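Local atomic coordinates of ribosomal protein uL16 3-hydroxylase (Escherichia coli, PDB entry 4CCL), a protein that hydroxylates a specific arginine of ribosomal protein uL16, as an iron(II)- and 2-oxoglutarate-dependent oxygenase that works as a homodimer. Residues P21-R26 with A167-E172; I314-Y319 with P328-L333; I32-P37 with M196-G201. All coordinates share one frame; numbering follows the deposited sequence.

Contacts 1 and 3 both reach the eight-stranded sheet of the catalytic region. Contact 1 lies at the surface, where outer strand 22-24 meets outer strand 167-173 of the three-stranded sheet beside it. Contact 3 goes deeper, with the loop before helix 37-45 laid on strand 195-202. Their centres are about 18 Å apart, and their segments alternate along the chain. Contact 2 lies about 41 Å from contact 1, centre to centre, in the winged-helix region and on the opposite side of the chain's centre. Contact 1 is aliphatic packing edged by a carboxylate and a nearby, unbridged opposite charge, contact 3 adds a tyrosine-carboxylate hydrogen bond to apolar packing, and contact 2 joins a buried apolar pair to an exposed ion pair.

Contact 1: residues P21-R26 with A167-E172; sequences PVVLKR and AIIDEE
Val23 and Ile169 carry the middle of this contact, with CG2 of Val23 set 3.9 Å from CG2 of Ile169 and the two branched side chains crossing obliquely. In Ile169 the CG2 branch is anti to the backbone N, while CG1 (chi1 -68°) is anti to the carbonyl carbon. The two branches therefore serve different partners: CD1, beyond CG1, reaches Pro21 and lies 4.2 Å from its CB. Pro21 also touches Ile168, its CG being 4.2 Å from Ile168 CD1. Glu171 covers Val23 from further along the strand. Its chain is extended beyond CG, and the carboxylate spreads over both methyls, with OE2 3.8 Å from Val23 CG2 and OE1 3.8 Å from Val23 CG1. At the solvent edge Lys25 NZ is 4.5 Å from Glu171 OE1, opposite charges that are near but do not form a salt bridge; the ammonium pairs instead with Asp177, while Glu172 pairs with Arg139. No hydrogen bond links 21-26 to 167-172, so the contact rests on packing, mostly between side chains, although the touching parts run only 29° apart. Ile168 and Ile169 form a classic beta bulge facing Val144, and both direct their side chains toward 21-26. Strand 22-24 closes one side of the eight-stranded sheet through backbone bonds to strand 178-181, where Leu179 also touches Val23. Strand 167-173 is an outer strand of the three-stranded sheet beside strand 140-145, so the contact brings together the edges of the two sheets of the cupin-type JmjC fold.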
loop_
_atom_site.group_PDB
_atom_site.type_symbol
_atom_site.label_atom_id
_atom_site.label_comp_id
_atom_site.label_asym_id
_atom_site.label_seq_id
_atom_site.Cartn_x
_atom_site.Cartn_y
_atom_site.Cartn_z
ATOM N N PRO B 21 -13.440 -32.818 -1.203
ATOM C CA PRO B 21 -14.356 -32.726 -2.339
ATOM C C PRO B 21 -15.427 -33.810 -2.333
ATOM O O PRO B 21 -15.217 -34.887 -1.776
ATOM C CB PRO B 21 -13.432 -32.909 -3.546
ATOM C CG PRO B 21 -12.316 -33.735 -3.035
ATOM C CD PRO B 21 -12.105 -33.292 -1.608
ATOM N N VAL B 22 -16.570 -33.518 -2.947
ATOM C CA VAL B 22 -17.611 -34.529 -3.106
ATOM C C VAL B 22 -18.286 -34.429 -4.461
ATOM O O VAL B 22 -18.276 -33.379 -5.097
ATOM C CB VAL B 22 -18.721 -34.427 -2.033
ATOM C CG1 VAL B 22 -18.816 -35.719 -1.239
ATOM C CG2 VAL B 22 -18.506 -33.229 -1.126
ATOM N N VAL B 23 -18.862 -35.539 -4.903
ATOM C CA VAL B 23 -19.814 -35.502 -5.996
ATOM C C VAL B 23 -21.191 -35.580 -5.368
ATOM O O VAL B 23 -21.517 -36.554 -4.690
ATOM C CB VAL B 23 -19.639 -36.679 -6.967
ATOM C CG1 VAL B 23 -20.738 -36.656 -8.020
ATOM C CG2 VAL B 23 -18.272 -36.626 -7.621
ATOM N N LEU B 24 -21.997 -34.549 -5.579
ATOM C CA LEU B 24 -23.350 -34.561 -5.062
ATOM C C LEU B 24 -24.239 -34.945 -6.229
ATOM O O LEU B 24 -24.435 -34.163 -7.160
ATOM C CB LEU B 24 -23.723 -33.175 -4.537
ATOM C CG LEU B 24 -22.706 -32.527 -3.591
ATOM C CD1 LEU B 24 -22.972 -31.040 -3.446
ATOM C CD2 LEU B 24 -22.713 -33.209 -2.227
ATOM N N LYS B 25 -24.777 -36.158 -6.172
ATOM C CA LYS B 25 -25.547 -36.703 -7.278
ATOM C C LYS B 25 -26.968 -36.175 -7.204
ATOM O O LYS B 25 -27.575 -36.172 -6.133
ATOM C CB LYS B 25 -25.553 -38.232 -7.231
ATOM C CG LYS B 25 -24.182 -38.887 -7.345
ATOM C CD LYS B 25 -24.033 -39.672 -8.642
ATOM C CE LYS B 25 -23.629 -38.779 -9.799
ATOM N NZ LYS B 25 -23.729 -39.503 -11.099
ATOM N N ARG B 26 -27.487 -35.730 -8.346
ATOM C CA ARG B 26 -28.823 -35.145 -8.431
ATOM C C ARG B 26 -28.986 -34.007 -7.431
ATOM O O ARG B 26 -29.995 -33.932 -6.729
ATOM C CB ARG B 26 -29.902 -36.205 -8.194
ATOM C CG ARG B 26 -29.785 -37.434 -9.073
ATOM C CD ARG B 26 -30.630 -37.324 -10.333
ATOM N NE ARG B 26 -31.498 -38.488 -10.492
ATOM C CZ ARG B 26 -32.826 -38.445 -10.452
ATOM N NH1 ARG B 26 -33.450 -37.289 -10.270
ATOM N NH2 ARG B 26 -33.533 -39.557 -10.604
ATOM N N ALA B 167 -6.305 -39.930 -9.581
ATOM C CA ALA B 167 -7.601 -39.409 -9.161
ATOM C C ALA B 167 -8.166 -40.099 -7.922
ATOM O O ALA B 167 -8.223 -41.328 -7.860
ATOM C CB ALA B 167 -8.599 -39.492 -10.309
ATOM N N ILE B 168 -8.564 -39.304 -6.932
ATOM C CA ILE B 168 -9.356 -39.825 -5.825
ATOM C C ILE B 168 -10.837 -39.763 -6.185
ATOM O O ILE B 168 -11.679 -40.348 -5.506
ATOM C CB ILE B 168 -9.100 -39.066 -4.506
ATOM C CG1 ILE B 168 -9.637 -37.636 -4.583
ATOM C CG2 ILE B 168 -7.620 -39.077 -4.168
ATOM C CD1 ILE B 168 -9.456 -36.849 -3.301
ATOM N N ILE B 169 -11.150 -39.034 -7.253
ATOM C CA ILE B 169 -12.494 -39.051 -7.820
ATOM C C ILE B 169 -12.411 -39.168 -9.335
ATOM O O ILE B 169 -11.812 -38.325 -9.981
ATOM C CB ILE B 169 -13.295 -37.776 -7.462
ATOM C CG1 ILE B 169 -13.620 -37.735 -5.966
ATOM C CG2 ILE B 169 -14.583 -37.706 -8.272
ATOM C CD1 ILE B 169 -14.324 -36.467 -5.524
ATOM N N ASP B 170 -12.987 -40.222 -9.902
ATOM C CA ASP B 170 -13.128 -40.300 -11.352
ATOM C C ASP B 170 -14.563 -40.707 -11.664
ATOM O O ASP B 170 -14.955 -41.842 -11.397
ATOM C CB ASP B 170 -12.138 -41.328 -11.916
ATOM C CG ASP B 170 -11.985 -41.236 -13.426
ATOM O OD1 ASP B 170 -12.963 -40.872 -14.111
ATOM O OD2 ASP B 170 -10.880 -41.532 -13.930
ATOM N N GLU B 171 -15.333 -39.804 -12.272
ATOM C CA GLU B 171 -16.761 -40.064 -12.485
ATOM C C GLU B 171 -17.314 -39.361 -13.718
ATOM O O GLU B 171 -16.724 -38.413 -14.222
ATOM C CB GLU B 171 -17.593 -39.650 -11.258
ATOM C CG GLU B 171 -17.335 -40.453 -9.987
ATOM C CD GLU B 171 -18.435 -40.304 -8.956
ATOM O OE1 GLU B 171 -19.594 -40.058 -9.351
ATOM O OE2 GLU B 171 -18.139 -40.438 -7.749
ATOM N N GLU B 172 -18.454 -39.841 -14.202
ATOM C CA GLU B 172 -19.178 -39.174 -15.276
ATOM C C GLU B 172 -20.398 -38.479 -14.693
ATOM O O GLU B 172 -21.225 -39.114 -14.037
ATOM C CB GLU B 172 -19.624 -40.182 -16.329
ATOM C CG GLU B 172 -18.495 -40.974 -16.953
ATOM C CD GLU B 172 -19.002 -42.133 -17.787
ATOM O OE1 GLU B 172 -20.155 -42.562 -17.571
ATOM O OE2 GLU B 172 -18.251 -42.612 -18.663
#

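Contact 2: residues I314-Y319 with P328-L333; sequences IGDDVY and PHRPAL. With SO4 (sulfate ion), chain O.
Arg330 NH2 donates a hydrogen bond of 2.8 Å to O1 of the sulfate ion, nearly straight at 166°, while NH1 of the same guanidinium faces Asp316 across the contact. O1 lies at the edge of the guanidinium, in its plane. Asp316 OD2 approaches obliquely, 3.6 Å from Arg330 NH1, in a long salt bridge whose carboxylate and guanidinium planes are 62° apart. The arginine bridges this distance with a chain extended from CG to NE, CG being anti to the backbone N (chi1 -165°), and it crosses the aspartate side chain at about a right angle. Arg313 brings a like charge close to Arg330, which the sulfate, probably from the crystallisation liquor, and Asp316 would help to offset. Inward of these exposed polar groups, Val318 and Leu333 are buried and slide past each other in opposite directions; Val318 CG2 is 4.0 Å from both CB and CD1 of Leu333. Ile314 to Asp317 form a type II' turn, closed by backbone bonds from Ile314 N to Asp317 O at 3.0 Å and from Asp317 N to Ile314 O at 3.2 Å. Gly315, second in the turn, has the positive phi of a type II' turn, which favours glycine. The packing of a beta hairpin, strands 311-314 and 317-320, against the start of helix 330-338 fits the winged-helix family to which this part of the chain belongs.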
loop_
_atom_site.group_PDB
_atom_site.type_symbol
_atom_site.label_atom_id
_atom_site.label_comp_id
_atom_site.label_asym_id
_atom_site.label_seq_id
_atom_site.Cartn_x
_atom_site.Cartn_y
_atom_site.Cartn_z
ATOM N N ILE B 314 -22.051 -4.918 7.422
ATOM C CA ILE B 314 -21.059 -5.018 8.484
ATOM C C ILE B 314 -21.480 -4.099 9.621
ATOM O O ILE B 314 -21.457 -2.875 9.488
ATOM C CB ILE B 314 -19.653 -4.636 7.990
ATOM C CG1 ILE B 314 -19.410 -5.212 6.593
ATOM C CG2 ILE B 314 -18.592 -5.110 8.976
ATOM C CD1 ILE B 314 -17.948 -5.369 6.228
ATOM N N GLY B 315 -21.855 -4.696 10.747
ATOM C CA GLY B 315 -22.459 -3.945 11.829
ATOM C C GLY B 315 -23.756 -3.309 11.364
ATOM O O GLY B 315 -24.614 -3.979 10.789
ATOM N N ASP B 316 -23.897 -2.012 11.612
ATOM C CA ASP B 316 -25.094 -1.275 11.217
ATOM C C ASP B 316 -24.952 -0.559 9.872
ATOM O O ASP B 316 -25.859 0.155 9.445
ATOM C CB ASP B 316 -25.506 -0.294 12.316
ATOM C CG ASP B 316 -26.048 -0.995 13.547
ATOM O OD1 ASP B 316 -25.246 -1.348 14.438
ATOM O OD2 ASP B 316 -27.279 -1.199 13.622
ATOM N N ASP B 317 -23.809 -0.740 9.217
ATOM C CA ASP B 317 -23.557 -0.112 7.925
ATOM C C ASP B 317 -23.770 -1.115 6.801
ATOM O O ASP B 317 -23.408 -2.285 6.934
ATOM C CB ASP B 317 -22.123 0.408 7.865
ATOM C CG ASP B 317 -21.701 1.099 9.142
ATOM O OD1 ASP B 317 -22.466 1.951 9.641
ATOM O OD2 ASP B 317 -20.603 0.784 9.650
ATOM N N VAL B 318 -24.341 -0.666 5.686
ATOM C CA VAL B 318 -24.487 -1.559 4.539
ATOM C C VAL B 318 -23.574 -1.061 3.417
ATOM O O VAL B 318 -23.229 0.110 3.388
ATOM C CB VAL B 318 -25.971 -1.697 4.117
ATOM C CG1 VAL B 318 -26.113 -2.497 2.837
ATOM C CG2 VAL B 318 -26.765 -2.363 5.227
ATOM N N TYR B 319 -23.111 -1.955 2.553
ATOM C CA TYR B 319 -22.241 -1.561 1.453
ATOM C C TYR B 319 -22.710 -2.181 0.148
ATOM O O TYR B 319 -22.821 -3.403 0.034
ATOM C CB TYR B 319 -20.791 -1.962 1.737
ATOM C CG TYR B 319 -20.225 -1.358 3.004
ATOM C CD1 TYR B 319 -20.415 -1.973 4.234
ATOM C CD2 TYR B 319 -19.502 -0.173 2.968
ATOM C CE1 TYR B 319 -19.901 -1.425 5.393
ATOM C CE2 TYR B 319 -18.983 0.382 4.123
ATOM C CZ TYR B 319 -19.186 -0.248 5.333
ATOM O OH TYR B 319 -18.674 0.296 6.491
ATOM N N PRO B 328 -31.120 5.361 9.156
ATOM C CA PRO B 328 -31.795 5.063 10.426
ATOM C C PRO B 328 -32.806 3.925 10.324
ATOM O O PRO B 328 -33.208 3.388 11.357
ATOM C CB PRO B 328 -32.505 6.380 10.772
ATOM C CG PRO B 328 -32.557 7.148 9.495
ATOM C CD PRO B 328 -31.318 6.763 8.753
ATOM N N HIS B 329 -33.200 3.548 9.111
ATOM C CA HIS B 329 -34.241 2.543 8.970
ATOM C C HIS B 329 -33.572 1.206 8.693
ATOM O O HIS B 329 -33.041 0.964 7.609
ATOM C CB HIS B 329 -35.173 2.901 7.808
ATOM C CG HIS B 329 -35.560 4.347 7.759
ATOM N ND1 HIS B 329 -36.827 4.791 8.056
ATOM C CD2 HIS B 329 -34.842 5.453 7.434
ATOM C CE1 HIS B 329 -36.879 6.106 7.925
ATOM N NE2 HIS B 329 -35.683 6.529 7.549
ATOM N N ARG B 330 -33.598 0.348 9.707
ATOM C CA ARG B 330 -33.030 -0.998 9.630
ATOM C C ARG B 330 -33.772 -2.023 8.752
ATOM O O ARG B 330 -33.133 -2.720 7.965
ATOM C CB ARG B 330 -32.735 -1.558 11.026
ATOM C CG ARG B 330 -31.819 -2.766 11.010
ATOM C CD ARG B 330 -31.493 -3.242 12.415
ATOM N NE ARG B 330 -31.037 -4.629 12.411
ATOM C CZ ARG B 330 -29.774 -5.003 12.233
ATOM N NH1 ARG B 330 -28.828 -4.092 12.052
ATOM N NH2 ARG B 330 -29.458 -6.290 12.239
ATOM N N PRO B 331 -35.108 -2.151 8.906
ATOM C CA PRO B 331 -35.831 -3.133 8.084
ATOM C C PRO B 331 -35.612 -2.928 6.586
ATOM O O PRO B 331 -35.487 -3.896 5.832
ATOM C CB PRO B 331 -37.296 -2.863 8.435
ATOM C CG PRO B 331 -37.257 -2.331 9.811
ATOM C CD PRO B 331 -36.005 -1.504 9.885
ATOM N N ALA B 332 -35.556 -1.668 6.175
ATOM C CA ALA B 332 -35.347 -1.316 4.777
ATOM C C ALA B 332 -33.969 -1.755 4.291
ATOM O O ALA B 332 -33.839 -2.362 3.224
ATOM C CB ALA B 332 -35.521 0.172 4.588
ATOM N N LEU B 333 -32.943 -1.442 5.077
ATOM C CA LEU B 333 -31.575 -1.807 4.727
ATOM C C LEU B 333 -31.411 -3.320 4.663
ATOM O O LEU B 333 -30.750 -3.843 3.764
ATOM C CB LEU B 333 -30.572 -1.218 5.721
ATOM C CG LEU B 333 -30.429 0.304 5.785
ATOM C CD1 LEU B 333 -29.099 0.682 6.426
ATOM C CD2 LEU B 333 -30.566 0.930 4.407
HETATM S S SO4 O . -25.751 -7.833 12.143
HETATM O O1 SO4 O . -26.932 -7.275 11.492
HETATM O O2 SO4 O . -24.809 -6.758 12.446
HETATM O O3 SO4 O . -26.141 -8.500 13.381
HETATM O O4 SO4 O . -25.115 -8.799 11.252
#

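Contact 3: residues I32-P37 with M196-G201; sequences IDPISP and MNYSVG
Met196, present as selenomethionine, sets its terminal CE 3.6 Å from CG2 of Ile35, the two side chains crossing at about a right angle. The Met196 chain bends twice on the way, at chi2 (-85°) and again at chi3, and the methyl also lies 3.5 Å from the Ile35 carbonyl O and 4.1 Å from CD of Pro37, the first residue of helix 37-45. Next to this group stands the ring of Tyr198. Pro34 meets it tip to tip, with Pro34 CG 3.6 Å from Tyr198 CE2, and Ile35 CG2 comes to the ring edge. The phenol then carries the contact to its polar side, where Tyr198 OH donates a 2.7 Å hydrogen bond to Asp33 OD2. This oxygen is met on the anti side, 30° out of the carboxylate plane, and the carboxylate is turned 65° from the tyrosine ring. Asp33 OD2 is gripped a second time by the backbone N of Thr137, and two donors on one oxygen would probably favour the charged carboxylate. Further along the loop, Ser36 is the N-cap of helix 37-45, its OG bonded to Glu39 N. Strand 195-202 lies inside the eight-stranded sheet between strands 131-135 and 108-116. Met196 and Tyr198 turn toward the loop while Asn197 points away from it and bonds Arg140, a proposed substrate-binding residue. The loop also rests on Ile113 of strand 108-116 and, through Pro34 and Ile35, on Thr93 of helix 91-94.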
loop_
_atom_site.group_PDB
_atom_site.type_symbol
_atom_site.label_atom_id
_atom_site.label_comp_id
_atom_site.label_asym_id
_atom_site.label_seq_id
_atom_site.Cartn_x
_atom_site.Cartn_y
_atom_site.Cartn_z
ATOM N N ILE B 32 -33.040 -28.193 -15.426
ATOM C CA ILE B 32 -33.310 -27.472 -16.657
ATOM C C ILE B 32 -32.328 -26.319 -16.760
ATOM O O ILE B 32 -32.312 -25.426 -15.911
ATOM C CB ILE B 32 -34.740 -26.924 -16.686
ATOM C CG1 ILE B 32 -35.739 -28.053 -16.423
ATOM C CG2 ILE B 32 -35.015 -26.249 -18.017
ATOM C CD1 ILE B 32 -36.986 -27.606 -15.691
ATOM N N ASP B 33 -31.496 -26.359 -17.794
ATOM C CA ASP B 33 -30.452 -25.363 -17.977
ATOM C C ASP B 33 -31.027 -23.960 -18.120
ATOM O O ASP B 33 -31.986 -23.750 -18.861
ATOM C CB ASP B 33 -29.591 -25.715 -19.189
ATOM C CG ASP B 33 -28.852 -27.026 -19.013
ATOM O OD1 ASP B 33 -29.498 -28.034 -18.654
ATOM O OD2 ASP B 33 -27.622 -27.049 -19.220
ATOM N N PRO B 34 -30.441 -22.996 -17.395
ATOM C CA PRO B 34 -30.916 -21.610 -17.421
ATOM C C PRO B 34 -30.654 -20.954 -18.770
ATOM O O PRO B 34 -31.383 -20.047 -19.169
ATOM C CB PRO B 34 -30.076 -20.934 -16.333
ATOM C CG PRO B 34 -28.837 -21.757 -16.246
ATOM C CD PRO B 34 -29.262 -23.166 -16.529
ATOM N N ILE B 35 -29.629 -21.428 -19.469
ATOM C CA ILE B 35 -29.216 -20.817 -20.721
ATOM C C ILE B 35 -28.852 -21.904 -21.739
ATOM O O ILE B 35 -28.658 -23.064 -21.373
ATOM C CB ILE B 35 -28.039 -19.834 -20.481
ATOM C CG1 ILE B 35 -27.926 -18.811 -21.613
ATOM C CG2 ILE B 35 -26.739 -20.584 -20.261
ATOM C CD1 ILE B 35 -26.729 -17.890 -21.490
ATOM N N SER B 36 -28.772 -21.526 -23.012
ATOM C CA SER B 36 -28.479 -22.467 -24.090
ATOM C C SER B 36 -27.124 -22.118 -24.703
ATOM O O SER B 36 -26.672 -20.980 -24.584
ATOM C CB SER B 36 -29.576 -22.416 -25.160
ATOM O OG SER B 36 -29.283 -21.445 -26.152
ATOM N N PRO B 37 -26.456 -23.103 -25.330
ATOM C CA PRO B 37 -25.140 -22.873 -25.945
ATOM C C PRO B 37 -25.142 -21.709 -26.935
ATOM O O PRO B 37 -24.142 -20.996 -27.059
ATOM C CB PRO B 37 -24.874 -24.186 -26.685
ATOM C CG PRO B 37 -25.617 -25.207 -25.904
ATOM C CD PRO B 37 -26.869 -24.514 -25.436
HETATM N N MSE B 196 -22.562 -28.622 -20.949
HETATM C CA MSE B 196 -22.640 -27.324 -20.295
HETATM C C MSE B 196 -22.343 -27.478 -18.806
HETATM O O MSE B 196 -22.960 -28.295 -18.119
HETATM C CB MSE B 196 -24.026 -26.705 -20.497
HETATM C CG MSE B 196 -24.288 -26.242 -21.919
HETATM SE SE MSE B 196 -23.595 -24.449 -22.256
HETATM C CE MSE B 196 -25.200 -23.436 -21.825
ATOM N N ASN B 197 -21.383 -26.701 -18.316
ATOM C CA ASN B 197 -21.024 -26.726 -16.903
ATOM C C ASN B 197 -21.174 -25.355 -16.265
ATOM O O ASN B 197 -20.806 -24.336 -16.857
ATOM C CB ASN B 197 -19.596 -27.242 -16.711
ATOM C CG ASN B 197 -19.537 -28.747 -16.529
ATOM O OD1 ASN B 197 -18.573 -29.277 -15.977
ATOM N ND2 ASN B 197 -20.572 -29.442 -16.988
ATOM N N TYR B 198 -21.716 -25.339 -15.051
ATOM C CA TYR B 198 -21.951 -24.091 -14.350
ATOM C C TYR B 198 -21.159 -24.082 -13.059
ATOM O O TYR B 198 -21.493 -24.780 -12.107
ATOM C CB TYR B 198 -23.441 -23.936 -14.040
ATOM C CG TYR B 198 -24.326 -24.111 -15.248
ATOM C CD1 TYR B 198 -24.682 -25.380 -15.693
ATOM C CD2 TYR B 198 -24.796 -23.011 -15.951
ATOM C CE1 TYR B 198 -25.483 -25.549 -16.800
ATOM C CE2 TYR B 198 -25.602 -23.169 -17.062
ATOM C CZ TYR B 198 -25.941 -24.442 -17.480
ATOM O OH TYR B 198 -26.738 -24.611 -18.584
ATOM N N SER B 199 -20.134 -23.245 -13.014
ATOM C CA SER B 199 -19.278 -23.165 -11.847
ATOM C C SER B 199 -19.677 -21.994 -10.963
ATOM O O SER B 199 -19.588 -20.828 -11.372
ATOM C CB SER B 199 -17.808 -23.063 -12.265
ATOM O OG SER B 199 -17.398 -24.228 -12.965
ATOM N N VAL B 200 -20.120 -22.317 -9.752
ATOM C CA VAL B 200 -20.392 -21.304 -8.754
ATOM C C VAL B 200 -19.087 -21.178 -8.011
ATOM O O VAL B 200 -18.671 -22.097 -7.295
ATOM C CB VAL B 200 -21.458 -21.766 -7.747
ATOM C CG1 VAL B 200 -21.714 -20.679 -6.710
ATOM C CG2 VAL B 200 -22.742 -22.152 -8.457
ATOM N N GLY B 201 -18.438 -20.035 -8.195
ATOM C CA GLY B 201 -17.117 -19.815 -7.652
ATOM C C GLY B 201 -17.173 -19.055 -6.351
ATOM O O GLY B 201 -18.167 -18.398 -6.039
#